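Long-range contacts in 6-phosphofructokinase isozyme 2 (PDB 3UMO), which catalyses the ATP-dependent phosphorylation of fructose 6-phosphate to fructose 1,6-bisphosphate, the first committing step of glycolysis, and is inhibited by a second, allosteric ATP: residues A[219-229]-A[233-243]; A[254-265]-A[275-283]. All blocks are in the same frame, centred on the assembly; numbering follows the deposited sequence.

Contact 1: residues A[219-229]-A[233-243]; sequences KRVVVSLGPQG and VDSENCIQVVP. With ATP (adenosine-5'-triphosphate), chain E.
G229 O is gripped twice, by L225 N at 2.7 Å and by the ribose hydroxyl ATP O3' at 2.7 Å, while G229 CA gives a CA-H...O contact to V241 O (3.2 Å); a side chain there would run into that oxygen. Here the turn 225-229 meets 241-243 without a ladder. At the other end V233 N donates to V221 O (2.8 Å), and the return bond from V221 N to V233 O spans 3.1 Å, making an antiparallel hydrogen-bonded pair. Beside it D234 OD1 packs on R220 CG at 3.4 Å, while the guanidinium lies oblique to the carboxylate and finds its salt bridge in E182. Q240, its CG anti to the backbone N (chi1 -178°) and its chain extended, brings NE2 weakly to Q228 O. P243 sets CD against P227 O at 3.3 Å and against G229 N; an alanine here would probably open a gap behind the turn, whose G226 N holds ATP O2A. Within the fold, strand 221-224 joins the antiparallel strands 230-233 and 238-241 to strand 183-184 of the central parallel sheet, with helix 204-214 against V221 and V233, and helix 272-286 against V241 and P243.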
loop_
_atom_site.group_PDB
_atom_site.type_symbol
_atom_site.label_atom_id
_atom_site.label_comp_id
_atom_site.label_asym_id
_atom_site.label_seq_id
_atom_site.Cartn_x
_atom_site.Cartn_y
_atom_site.Cartn_z
ATOM N N LYS A 219 -39.221 0.710 -16.473
ATOM C CA LYS A 219 -39.508 1.201 -17.820
ATOM C C LYS A 219 -38.211 1.416 -18.584
ATOM O O LYS A 219 -38.116 1.130 -19.778
ATOM C CB LYS A 219 -40.304 2.507 -17.759
ATOM C CG LYS A 219 -41.720 2.344 -17.193
ATOM C CD LYS A 219 -42.546 3.613 -17.400
ATOM C CE LYS A 219 -43.969 3.470 -16.869
ATOM N NZ LYS A 219 -44.022 3.513 -15.382
ATOM N N ARG A 220 -37.211 1.923 -17.875
ATOM C CA ARG A 220 -35.907 2.201 -18.451
ATOM C C ARG A 220 -34.815 1.677 -17.533
ATOM O O ARG A 220 -34.877 1.858 -16.316
ATOM C CB ARG A 220 -35.727 3.705 -18.635
ATOM C CG ARG A 220 -36.880 4.392 -19.357
ATOM C CD ARG A 220 -36.740 5.907 -19.267
ATOM N NE ARG A 220 -37.931 6.589 -19.769
ATOM C CZ ARG A 220 -39.045 6.763 -19.064
ATOM N NH1 ARG A 220 -39.133 6.302 -17.821
ATOM N NH2 ARG A 220 -40.078 7.395 -19.604
ATOM N N VAL A 221 -33.821 1.027 -18.124
ATOM C CA VAL A 221 -32.663 0.559 -17.382
ATOM C C VAL A 221 -31.434 1.166 -18.030
ATOM O O VAL A 221 -31.198 0.989 -19.229
ATOM C CB VAL A 221 -32.547 -0.979 -17.400
ATOM C CG1 VAL A 221 -31.226 -1.423 -16.760
ATOM C CG2 VAL A 221 -33.729 -1.606 -16.680
ATOM N N VAL A 222 -30.667 1.915 -17.257
ATOM C CA VAL A 222 -29.407 2.416 -17.767
ATOM C C VAL A 222 -28.290 1.762 -16.976
ATOM O O VAL A 222 -28.115 2.046 -15.792
ATOM C CB VAL A 222 -29.323 3.954 -17.671
ATOM C CG1 VAL A 222 -27.953 4.450 -18.142
ATOM C CG2 VAL A 222 -30.430 4.581 -18.507
ATOM N N VAL A 223 -27.556 0.864 -17.623
ATOM C CA VAL A 223 -26.423 0.233 -16.971
ATOM C C VAL A 223 -25.200 1.111 -17.186
ATOM O O VAL A 223 -24.729 1.278 -18.311
ATOM C CB VAL A 223 -26.132 -1.160 -17.532
ATOM C CG1 VAL A 223 -25.068 -1.847 -16.677
ATOM C CG2 VAL A 223 -27.405 -1.994 -17.572
ATOM N N SER A 224 -24.678 1.681 -16.110
ATOM C CA SER A 224 -23.502 2.532 -16.260
ATOM C C SER A 224 -22.234 1.669 -16.213
ATOM O O SER A 224 -22.140 0.702 -15.448
ATOM C CB SER A 224 -23.500 3.669 -15.237
ATOM O OG SER A 224 -23.371 3.210 -13.894
ATOM N N LEU A 225 -21.276 2.015 -17.066
ATOM C CA LEU A 225 -20.144 1.152 -17.371
ATOM C C LEU A 225 -18.805 1.838 -17.097
ATOM O O LEU A 225 -17.803 1.538 -17.756
ATOM C CB LEU A 225 -20.211 0.766 -18.846
ATOM C CG LEU A 225 -21.522 0.131 -19.317
ATOM C CD1 LEU A 225 -21.515 -0.082 -20.829
ATOM C CD2 LEU A 225 -21.769 -1.177 -18.596
ATOM N N GLY A 226 -18.781 2.748 -16.126
ATOM C CA GLY A 226 -17.548 3.456 -15.801
ATOM C C GLY A 226 -17.015 4.194 -17.022
ATOM O O GLY A 226 -17.763 4.921 -17.668
ATOM N N PRO A 227 -15.730 3.982 -17.370
ATOM C CA PRO A 227 -15.153 4.683 -18.527
ATOM C C PRO A 227 -15.766 4.258 -19.863
ATOM O O PRO A 227 -15.588 4.940 -20.871
ATOM C CB PRO A 227 -13.669 4.291 -18.472
ATOM C CG PRO A 227 -13.651 2.975 -17.776
ATOM C CD PRO A 227 -14.776 3.034 -16.763
ATOM N N GLN A 228 -16.497 3.148 -19.880
ATOM C CA GLN A 228 -17.150 2.720 -21.118
ATOM C C GLN A 228 -18.478 3.431 -21.381
ATOM O O GLN A 228 -19.124 3.209 -22.414
ATOM C CB GLN A 228 -17.315 1.192 -21.132
ATOM C CG GLN A 228 -15.994 0.485 -21.347
ATOM C CD GLN A 228 -16.078 -1.011 -21.200
ATOM O OE1 GLN A 228 -17.082 -1.544 -20.725
ATOM N NE2 GLN A 228 -15.014 -1.702 -21.599
ATOM N N GLY A 229 -18.880 4.301 -20.457
ATOM C CA GLY A 229 -20.105 5.058 -20.626
ATOM C C GLY A 229 -21.322 4.355 -20.061
ATOM O O GLY A 229 -21.366 4.009 -18.884
ATOM N N VAL A 233 -31.579 0.987 -22.010
ATOM C CA VAL A 233 -32.551 0.070 -22.595
ATOM C C VAL A 233 -33.988 0.520 -22.317
ATOM O O VAL A 233 -34.308 0.944 -21.201
ATOM C CB VAL A 233 -32.319 -1.376 -22.092
ATOM C CG1 VAL A 233 -33.454 -2.291 -22.503
ATOM C CG2 VAL A 233 -30.996 -1.911 -22.621
ATOM N N ASP A 234 -34.821 0.438 -23.358
ATOM C CA ASP A 234 -36.238 0.765 -23.325
ATOM C C ASP A 234 -37.008 -0.465 -23.766
ATOM O O ASP A 234 -36.417 -1.501 -24.063
ATOM C CB ASP A 234 -36.542 1.849 -24.359
ATOM C CG ASP A 234 -36.892 3.168 -23.734
ATOM O OD1 ASP A 234 -37.165 3.196 -22.515
ATOM O OD2 ASP A 234 -36.901 4.176 -24.471
ATOM N N SER A 235 -38.327 -0.337 -23.855
ATOM C CA SER A 235 -39.133 -1.385 -24.459
ATOM C C SER A 235 -38.945 -1.353 -25.974
ATOM O O SER A 235 -39.266 -2.317 -26.669
ATOM C CB SER A 235 -40.616 -1.208 -24.109
ATOM O OG SER A 235 -41.146 -0.016 -24.671
ATOM N N GLU A 236 -38.407 -0.243 -26.477
ATOM C CA GLU A 236 -38.281 -0.029 -27.915
ATOM C C GLU A 236 -36.847 0.209 -28.377
ATOM O O GLU A 236 -36.521 -0.004 -29.546
ATOM C CB GLU A 236 -39.142 1.162 -28.343
ATOM C CG GLU A 236 -40.625 0.992 -28.052
ATOM C CD GLU A 236 -41.380 2.303 -28.122
ATOM O OE1 GLU A 236 -40.775 3.315 -28.538
ATOM O OE2 GLU A 236 -42.574 2.324 -27.756
ATOM N N ASN A 237 -35.987 0.655 -27.469
ATOM C CA ASN A 237 -34.640 1.044 -27.867
ATOM C C ASN A 237 -33.523 0.475 -27.008
ATOM O O ASN A 237 -33.726 0.097 -25.848
ATOM C CB ASN A 237 -34.514 2.570 -27.896
ATOM C CG ASN A 237 -35.339 3.203 -28.997
ATOM O OD1 ASN A 237 -36.256 3.981 -28.734
ATOM N ND2 ASN A 237 -35.008 2.879 -30.242
ATOM N N CYS A 238 -32.333 0.431 -27.595
ATOM C CA CYS A 238 -31.125 0.029 -26.894
ATOM C C CYS A 238 -29.989 0.854 -27.453
ATOM O O CYS A 238 -29.734 0.834 -28.656
ATOM C CB CYS A 238 -30.828 -1.440 -27.145
ATOM S SG CYS A 238 -29.295 -1.996 -26.376
ATOM N N ILE A 239 -29.307 1.591 -26.590
ATOM C CA ILE A 239 -28.218 2.422 -27.065
ATOM C C ILE A 239 -27.040 2.359 -26.115
ATOM O O ILE A 239 -27.215 2.229 -24.897
ATOM C CB ILE A 239 -28.647 3.887 -27.205
ATOM C CG1 ILE A 239 -29.266 4.384 -25.901
ATOM C CG2 ILE A 239 -29.624 4.070 -28.370
ATOM C CD1 ILE A 239 -28.997 5.834 -25.636
ATOM N N GLN A 240 -25.838 2.438 -26.675
ATOM C CA GLN A 240 -24.660 2.605 -25.849
ATOM C C GLN A 240 -24.051 3.958 -26.157
ATOM O O GLN A 240 -23.959 4.372 -27.320
ATOM C CB GLN A 240 -23.620 1.490 -26.048
ATOM C CG GLN A 240 -22.405 1.675 -25.116
ATOM C CD GLN A 240 -21.487 0.462 -25.016
ATOM O OE1 GLN A 240 -21.763 -0.598 -25.583
ATOM N NE2 GLN A 240 -20.380 0.621 -24.279
ATOM N N VAL A 241 -23.654 4.654 -25.106
ATOM C CA VAL A 241 -23.001 5.940 -25.260
ATOM C C VAL A 241 -21.661 5.875 -24.549
ATOM O O VAL A 241 -21.601 5.526 -23.370
ATOM C CB VAL A 241 -23.856 7.065 -24.667
ATOM C CG1 VAL A 241 -23.080 8.391 -24.685
ATOM C CG2 VAL A 241 -25.154 7.196 -25.442
ATOM N N VAL A 242 -20.592 6.199 -25.273
ATOM C CA VAL A 242 -19.238 6.160 -24.723
ATOM C C VAL A 242 -18.713 7.589 -24.579
ATOM O O VAL A 242 -18.882 8.402 -25.487
ATOM C CB VAL A 242 -18.319 5.348 -25.653
ATOM C CG1 VAL A 242 -16.962 5.062 -25.002
ATOM C CG2 VAL A 242 -19.012 4.047 -26.031
ATOM N N PRO A 243 -18.084 7.902 -23.433
ATOM C CA PRO A 243 -17.537 9.248 -23.236
ATOM C C PRO A 243 -16.370 9.502 -24.176
ATOM O O PRO A 243 -15.763 8.557 -24.692
ATOM C CB PRO A 243 -16.991 9.212 -21.798
ATOM C CG PRO A 243 -17.413 7.914 -21.210
ATOM C CD PRO A 243 -17.751 6.995 -22.326
HETATM P PG ATP E . -20.410 5.732 -8.306
HETATM O O1G ATP E . -21.699 5.553 -7.583
HETATM O O2G ATP E . -20.050 7.201 -8.105
HETATM O O3G ATP E . -19.325 4.836 -7.817
HETATM P PB ATP E . -21.258 4.264 -10.462
HETATM O O1B ATP E . -20.365 3.017 -10.181
HETATM O O2B ATP E . -22.733 4.088 -10.044
HETATM O O3B ATP E . -20.632 5.593 -9.841
HETATM P PA ATP E . -20.197 4.605 -13.116
HETATM O O1A ATP E . -18.866 4.201 -12.555
HETATM O O2A ATP E . -20.621 3.779 -14.332
HETATM O O3A ATP E . -21.301 4.538 -12.027
HETATM O "O5'" ATP E . -20.108 6.171 -13.474
HETATM C "C5'" ATP E . -21.146 6.769 -14.173
HETATM C "C4'" ATP E . -20.795 7.529 -15.372
HETATM O "O4'" ATP E . -19.669 8.376 -15.052
HETATM C "C3'" ATP E . -20.284 6.673 -16.454
HETATM O "O3'" ATP E . -21.306 6.137 -17.207
HETATM C "C2'" ATP E . -19.421 7.592 -17.215
HETATM O "O2'" ATP E . -20.185 8.462 -17.947
HETATM C "C1'" ATP E . -18.764 8.357 -16.131
HETATM N N9 ATP E . -17.504 7.742 -15.723
HETATM C C8 ATP E . -17.318 6.939 -14.658
HETATM N N7 ATP E . -16.009 6.582 -14.637
HETATM C C5 ATP E . -15.377 7.156 -15.681
HETATM C C6 ATP E . -14.056 7.144 -16.141
HETATM N N6 ATP E . -12.991 6.364 -15.427
HETATM N N1 ATP E . -13.756 7.847 -17.247
HETATM C C2 ATP E . -14.694 8.550 -17.904
HETATM N N3 ATP E . -15.962 8.581 -17.483
HETATM C C4 ATP E . -16.329 7.901 -16.383
HETATM O O HOH W 1 -40.076 0.675 -21.373
HETATM O O HOH W 2 -18.778 -1.460 -23.095
#

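Contact 2: residues A[254-265]-A[275-283]; sequences AGDSMVGAMTLK and MVRFGVAAG. With ATP (adenosine-5'-triphosphate), chain E.
In this ribokinase-family kinase, helix 254-267 begins at the phosphates of ATP and carries D256, assigned by similarity as the active-site residue; contact 2 is its near-antiparallel packing on helix 272-286. The axes of the two segments approach to 7.2 Å at 147°, close enough for backbone to meet side chain directly. G279 is the reason in the middle: M262 CG lies 3.6 Å from G279 CA, where a CB on G279 would clash, and M258 CB rests on G279 O. Near the ATP end G283 CA comes up to A254 O in a CA-H...O contact. Beside these glycines the methyls of A261 and A282 press together, CB to CB at 3.4 Å, tighter than usual for carbon.

Small residues at the crossing let the methionines fill its flank. M258, with CG anti to the backbone N (chi1 165°) and a bend at chi3, turns its CE to V280 CG2 and against the ribose, 3.2 Å from ATP O3'. The two helices together wall the nucleotide. G255 N, at the N-terminal end of helix 254-267, donates to the gamma-phosphate oxygen O2G, consistent with the anion hole of ribokinase-family kinases, where the helix start meets the phosphate; V280 O accepts a weak bond from O2', and A254 CB and G283 line the sugar at O4'.

Farther from the ligand the pairing turns to larger groups. The F278 ring presents its edge to A261 O, which lies in the ring plane 3.3 Å from CD2, and takes an edge-to-face partner in Y304. K265 crosses F278 at about a right angle, its CE 3.7 Å from F278 CG in an off-centre CH-pi contact; its NZ is salt-bridged to E274. Beside them M275 CG reaches M262 CB at 3.7 Å.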
loop_
_atom_site.group_PDB
_atom_site.type_symbol
_atom_site.label_atom_id
_atom_site.label_comp_id
_atom_site.label_asym_id
_atom_site.label_seq_id
_atom_site.Cartn_x
_atom_site.Cartn_y
_atom_site.Cartn_z
ATOM N N ALA A 254 -19.279 10.379 -9.940
ATOM C CA ALA A 254 -19.705 10.139 -11.323
ATOM C C ALA A 254 -21.138 9.607 -11.382
ATOM O O ALA A 254 -21.954 10.075 -12.188
ATOM C CB ALA A 254 -18.765 9.173 -12.006
ATOM N N GLY A 255 -21.430 8.621 -10.539
ATOM C CA GLY A 255 -22.739 7.989 -10.528
ATOM C C GLY A 255 -23.875 8.956 -10.212
ATOM O O GLY A 255 -24.893 9.009 -10.915
ATOM N N ASP A 256 -23.711 9.724 -9.146
ATOM C CA ASP A 256 -24.757 10.649 -8.736
ATOM C C ASP A 256 -24.914 11.796 -9.732
ATOM O O ASP A 256 -26.020 12.288 -9.941
ATOM C CB ASP A 256 -24.485 11.166 -7.324
ATOM C CG ASP A 256 -24.501 10.053 -6.287
ATOM O OD1 ASP A 256 -23.775 10.168 -5.277
ATOM O OD2 ASP A 256 -25.238 9.059 -6.481
ATOM N N SER A 257 -23.812 12.214 -10.347
ATOM C CA SER A 257 -23.876 13.244 -11.375
ATOM C C SER A 257 -24.663 12.732 -12.568
ATOM O O SER A 257 -25.515 13.442 -13.107
ATOM C CB SER A 257 -22.475 13.664 -11.822
ATOM O OG SER A 257 -21.810 14.367 -10.782
ATOM N N MET A 258 -24.373 11.502 -12.983
ATOM C CA MET A 258 -25.121 10.887 -14.077
ATOM C C MET A 258 -26.611 10.787 -13.762
ATOM O O MET A 258 -27.456 11.108 -14.609
ATOM C CB MET A 258 -24.563 9.495 -14.401
ATOM C CG MET A 258 -25.501 8.660 -15.263
ATOM S SD MET A 258 -24.735 7.123 -15.815
ATOM C CE MET A 258 -24.086 7.629 -17.407
ATOM N N VAL A 259 -26.945 10.327 -12.558
ATOM C CA VAL A 259 -28.354 10.219 -12.171
ATOM C C VAL A 259 -29.061 11.574 -12.167
ATOM O O VAL A 259 -30.193 11.689 -12.657
ATOM C CB VAL A 259 -28.530 9.490 -10.823
ATOM C CG1 VAL A 259 -29.975 9.573 -10.353
ATOM C CG2 VAL A 259 -28.096 8.040 -10.966
ATOM N N GLY A 260 -28.387 12.595 -11.640
ATOM C CA GLY A 260 -28.926 13.948 -11.642
ATOM C C GLY A 260 -29.257 14.419 -13.048
ATOM O O GLY A 260 -30.344 14.956 -13.298
ATOM N N ALA A 261 -28.331 14.188 -13.972
ATOM C CA ALA A 261 -28.520 14.588 -15.365
ATOM C C ALA A 261 -29.664 13.839 -16.031
ATOM O O ALA A 261 -30.467 14.430 -16.765
ATOM C CB ALA A 261 -27.236 14.384 -16.153
ATOM N N MET A 262 -29.723 12.529 -15.817
ATOM C CA MET A 262 -30.780 11.749 -16.446
ATOM C C MET A 262 -32.147 12.103 -15.875
ATOM O O MET A 262 -33.145 12.100 -16.594
ATOM C CB MET A 262 -30.495 10.246 -16.354
ATOM C CG MET A 262 -29.261 9.857 -17.170
ATOM S SD MET A 262 -29.068 8.086 -17.416
ATOM C CE MET A 262 -29.040 7.476 -15.726
ATOM N N THR A 263 -32.181 12.439 -14.589
ATOM C CA THR A 263 -33.411 12.856 -13.928
ATOM C C THR A 263 -33.960 14.131 -14.561
ATOM O O THR A 263 -35.159 14.243 -14.824
ATOM C CB THR A 263 -33.173 13.099 -12.426
ATOM O OG1 THR A 263 -32.802 11.866 -11.795
ATOM C CG2 THR A 263 -34.426 13.642 -11.762
ATOM N N LEU A 264 -33.080 15.098 -14.795
ATOM C CA LEU A 264 -33.480 16.337 -15.457
ATOM C C LEU A 264 -34.023 16.075 -16.854
ATOM O O LEU A 264 -35.025 16.665 -17.257
ATOM C CB LEU A 264 -32.305 17.311 -15.527
ATOM C CG LEU A 264 -32.026 18.068 -14.233
ATOM C CD1 LEU A 264 -30.674 18.774 -14.314
ATOM C CD2 LEU A 264 -33.144 19.070 -13.962
ATOM N N LYS A 265 -33.362 15.189 -17.593
ATOM C CA LYS A 265 -33.840 14.827 -18.928
ATOM C C LYS A 265 -35.184 14.124 -18.850
ATOM O O LYS A 265 -36.055 14.329 -19.703
ATOM C CB LYS A 265 -32.827 13.944 -19.663
ATOM C CG LYS A 265 -31.636 14.704 -20.242
ATOM C CD LYS A 265 -32.096 15.852 -21.139
ATOM C CE LYS A 265 -30.925 16.516 -21.850
ATOM N NZ LYS A 265 -31.369 17.693 -22.655
ATOM N N MET A 275 -31.400 11.337 -22.934
ATOM C CA MET A 275 -31.230 11.065 -21.512
ATOM C C MET A 275 -29.880 10.408 -21.203
ATOM O O MET A 275 -29.166 10.847 -20.303
ATOM C CB MET A 275 -32.372 10.178 -21.011
ATOM C CG MET A 275 -32.356 9.948 -19.519
ATOM S SD MET A 275 -33.589 8.733 -19.039
ATOM C CE MET A 275 -32.884 7.250 -19.738
ATOM N N VAL A 276 -29.533 9.357 -21.941
ATOM C CA VAL A 276 -28.282 8.637 -21.686
ATOM C C VAL A 276 -27.072 9.491 -22.060
ATOM O O VAL A 276 -26.062 9.507 -21.346
ATOM C CB VAL A 276 -28.243 7.261 -22.407
ATOM C CG1 VAL A 276 -26.890 6.587 -22.231
ATOM C CG2 VAL A 276 -29.359 6.351 -21.879
ATOM N N ARG A 277 -27.180 10.222 -23.164
ATOM C CA ARG A 277 -26.098 11.111 -23.565
ATOM C C ARG A 277 -25.797 12.152 -22.491
ATOM O O ARG A 277 -24.642 12.375 -22.154
ATOM C CB ARG A 277 -26.425 11.827 -24.871
ATOM C CG ARG A 277 -26.315 10.966 -26.099
ATOM C CD ARG A 277 -26.385 11.846 -27.349
ATOM N NE ARG A 277 -26.663 11.102 -28.576
ATOM C CZ ARG A 277 -25.830 10.231 -29.139
ATOM N NH1 ARG A 277 -24.652 9.966 -28.586
ATOM N NH2 ARG A 277 -26.181 9.615 -30.260
ATOM N N PHE A 278 -26.838 12.790 -21.966
ATOM C CA PHE A 278 -26.659 13.816 -20.950
ATOM C C PHE A 278 -26.139 13.179 -19.666
ATOM O O PHE A 278 -25.303 13.758 -18.968
ATOM C CB PHE A 278 -27.976 14.550 -20.693
ATOM C CG PHE A 278 -27.812 15.864 -19.985
ATOM C CD1 PHE A 278 -26.991 16.848 -20.512
ATOM C CD2 PHE A 278 -28.497 16.128 -18.807
ATOM C CE1 PHE A 278 -26.840 18.067 -19.870
ATOM C CE2 PHE A 278 -28.346 17.353 -18.156
ATOM C CZ PHE A 278 -27.518 18.319 -18.688
ATOM N N GLY A 279 -26.615 11.970 -19.371
ATOM C CA GLY A 279 -26.128 11.220 -18.221
ATOM C C GLY A 279 -24.635 10.932 -18.314
ATOM O O GLY A 279 -23.888 11.140 -17.353
ATOM N N VAL A 280 -24.192 10.430 -19.464
ATOM C CA VAL A 280 -22.772 10.164 -19.664
ATOM C C VAL A 280 -21.966 11.460 -19.608
ATOM O O VAL A 280 -20.880 11.495 -19.023
ATOM C CB VAL A 280 -22.505 9.406 -20.988
ATOM C CG1 VAL A 280 -21.026 9.493 -21.387
ATOM C CG2 VAL A 280 -22.931 7.956 -20.838
ATOM N N ALA A 281 -22.499 12.523 -20.209
ATOM C CA ALA A 281 -21.811 13.815 -20.185
ATOM C C ALA A 281 -21.569 14.297 -18.756
ATOM O O ALA A 281 -20.465 14.734 -18.422
ATOM C CB ALA A 281 -22.575 14.870 -20.996
ATOM N N ALA A 282 -22.594 14.212 -17.913
ATOM C CA ALA A 282 -22.462 14.658 -16.526
ATOM C C ALA A 282 -21.588 13.720 -15.704
ATOM O O ALA A 282 -20.768 14.168 -14.894
ATOM C CB ALA A 282 -23.828 14.809 -15.880
ATOM N N GLY A 283 -21.788 12.413 -15.878
ATOM C CA GLY A 283 -20.974 11.437 -15.177
ATOM C C GLY A 283 -19.490 11.637 -15.474
ATOM O O GLY A 283 -18.652 11.661 -14.573
HETATM P PG ATP E . -20.410 5.732 -8.306
HETATM O O1G ATP E . -21.699 5.553 -7.583
HETATM O O2G ATP E . -20.050 7.201 -8.105
HETATM O O3G ATP E . -19.325 4.836 -7.817
HETATM P PB ATP E . -21.258 4.264 -10.462
HETATM O O1B ATP E . -20.365 3.017 -10.181
HETATM O O2B ATP E . -22.733 4.088 -10.044
HETATM O O3B ATP E . -20.632 5.593 -9.841
HETATM P PA ATP E . -20.197 4.605 -13.116
HETATM O O1A ATP E . -18.866 4.201 -12.555
HETATM O O2A ATP E . -20.621 3.779 -14.332
HETATM O O3A ATP E . -21.301 4.538 -12.027
HETATM O "O5'" ATP E . -20.108 6.171 -13.474
HETATM C "C5'" ATP E . -21.146 6.769 -14.173
HETATM C "C4'" ATP E . -20.795 7.529 -15.372
HETATM O "O4'" ATP E . -19.669 8.376 -15.052
HETATM C "C3'" ATP E . -20.284 6.673 -16.454
HETATM O "O3'" ATP E . -21.306 6.137 -17.207
HETATM C "C2'" ATP E . -19.421 7.592 -17.215
HETATM O "O2'" ATP E . -20.185 8.462 -17.947
HETATM C "C1'" ATP E . -18.764 8.357 -16.131
HETATM N N9 ATP E . -17.504 7.742 -15.723
HETATM C C8 ATP E . -17.318 6.939 -14.658
HETATM N N7 ATP E . -16.009 6.582 -14.637
HETATM C C5 ATP E . -15.377 7.156 -15.681
HETATM C C6 ATP E . -14.056 7.144 -16.141
HETATM N N6 ATP E . -12.991 6.364 -15.427
HETATM N N1 ATP E . -13.756 7.847 -17.247
HETATM C C2 ATP E . -14.694 8.550 -17.904
HETATM N N3 ATP E . -15.962 8.581 -17.483
HETATM C C4 ATP E . -16.329 7.901 -16.383
#

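Contacts 1 and 2 follow one another along the chain, their centres 11 Å apart, and meet over the same nucleotide. Strand 238-241 lies against helix 272-286: I239 CD1 packs on V276 CB at 3.6 Å, and V241 CG2 on V276 CG1 at 3.7 Å. Nearer the ligand, S224 CB touches M258 SD, also at 3.7 Å. The ATP is divided between them. Contact 1 supplies polar groups to the alpha-phosphate and to O3' and lays P227 against the adenine, whereas contact 2 gives a bond to the gamma-phosphate, packs M258 on O3' and accepts weakly from O2'. K185, N187 and S284, with K27 of the third subunit, add further hydrogen bonds, so the site is shared between subunits.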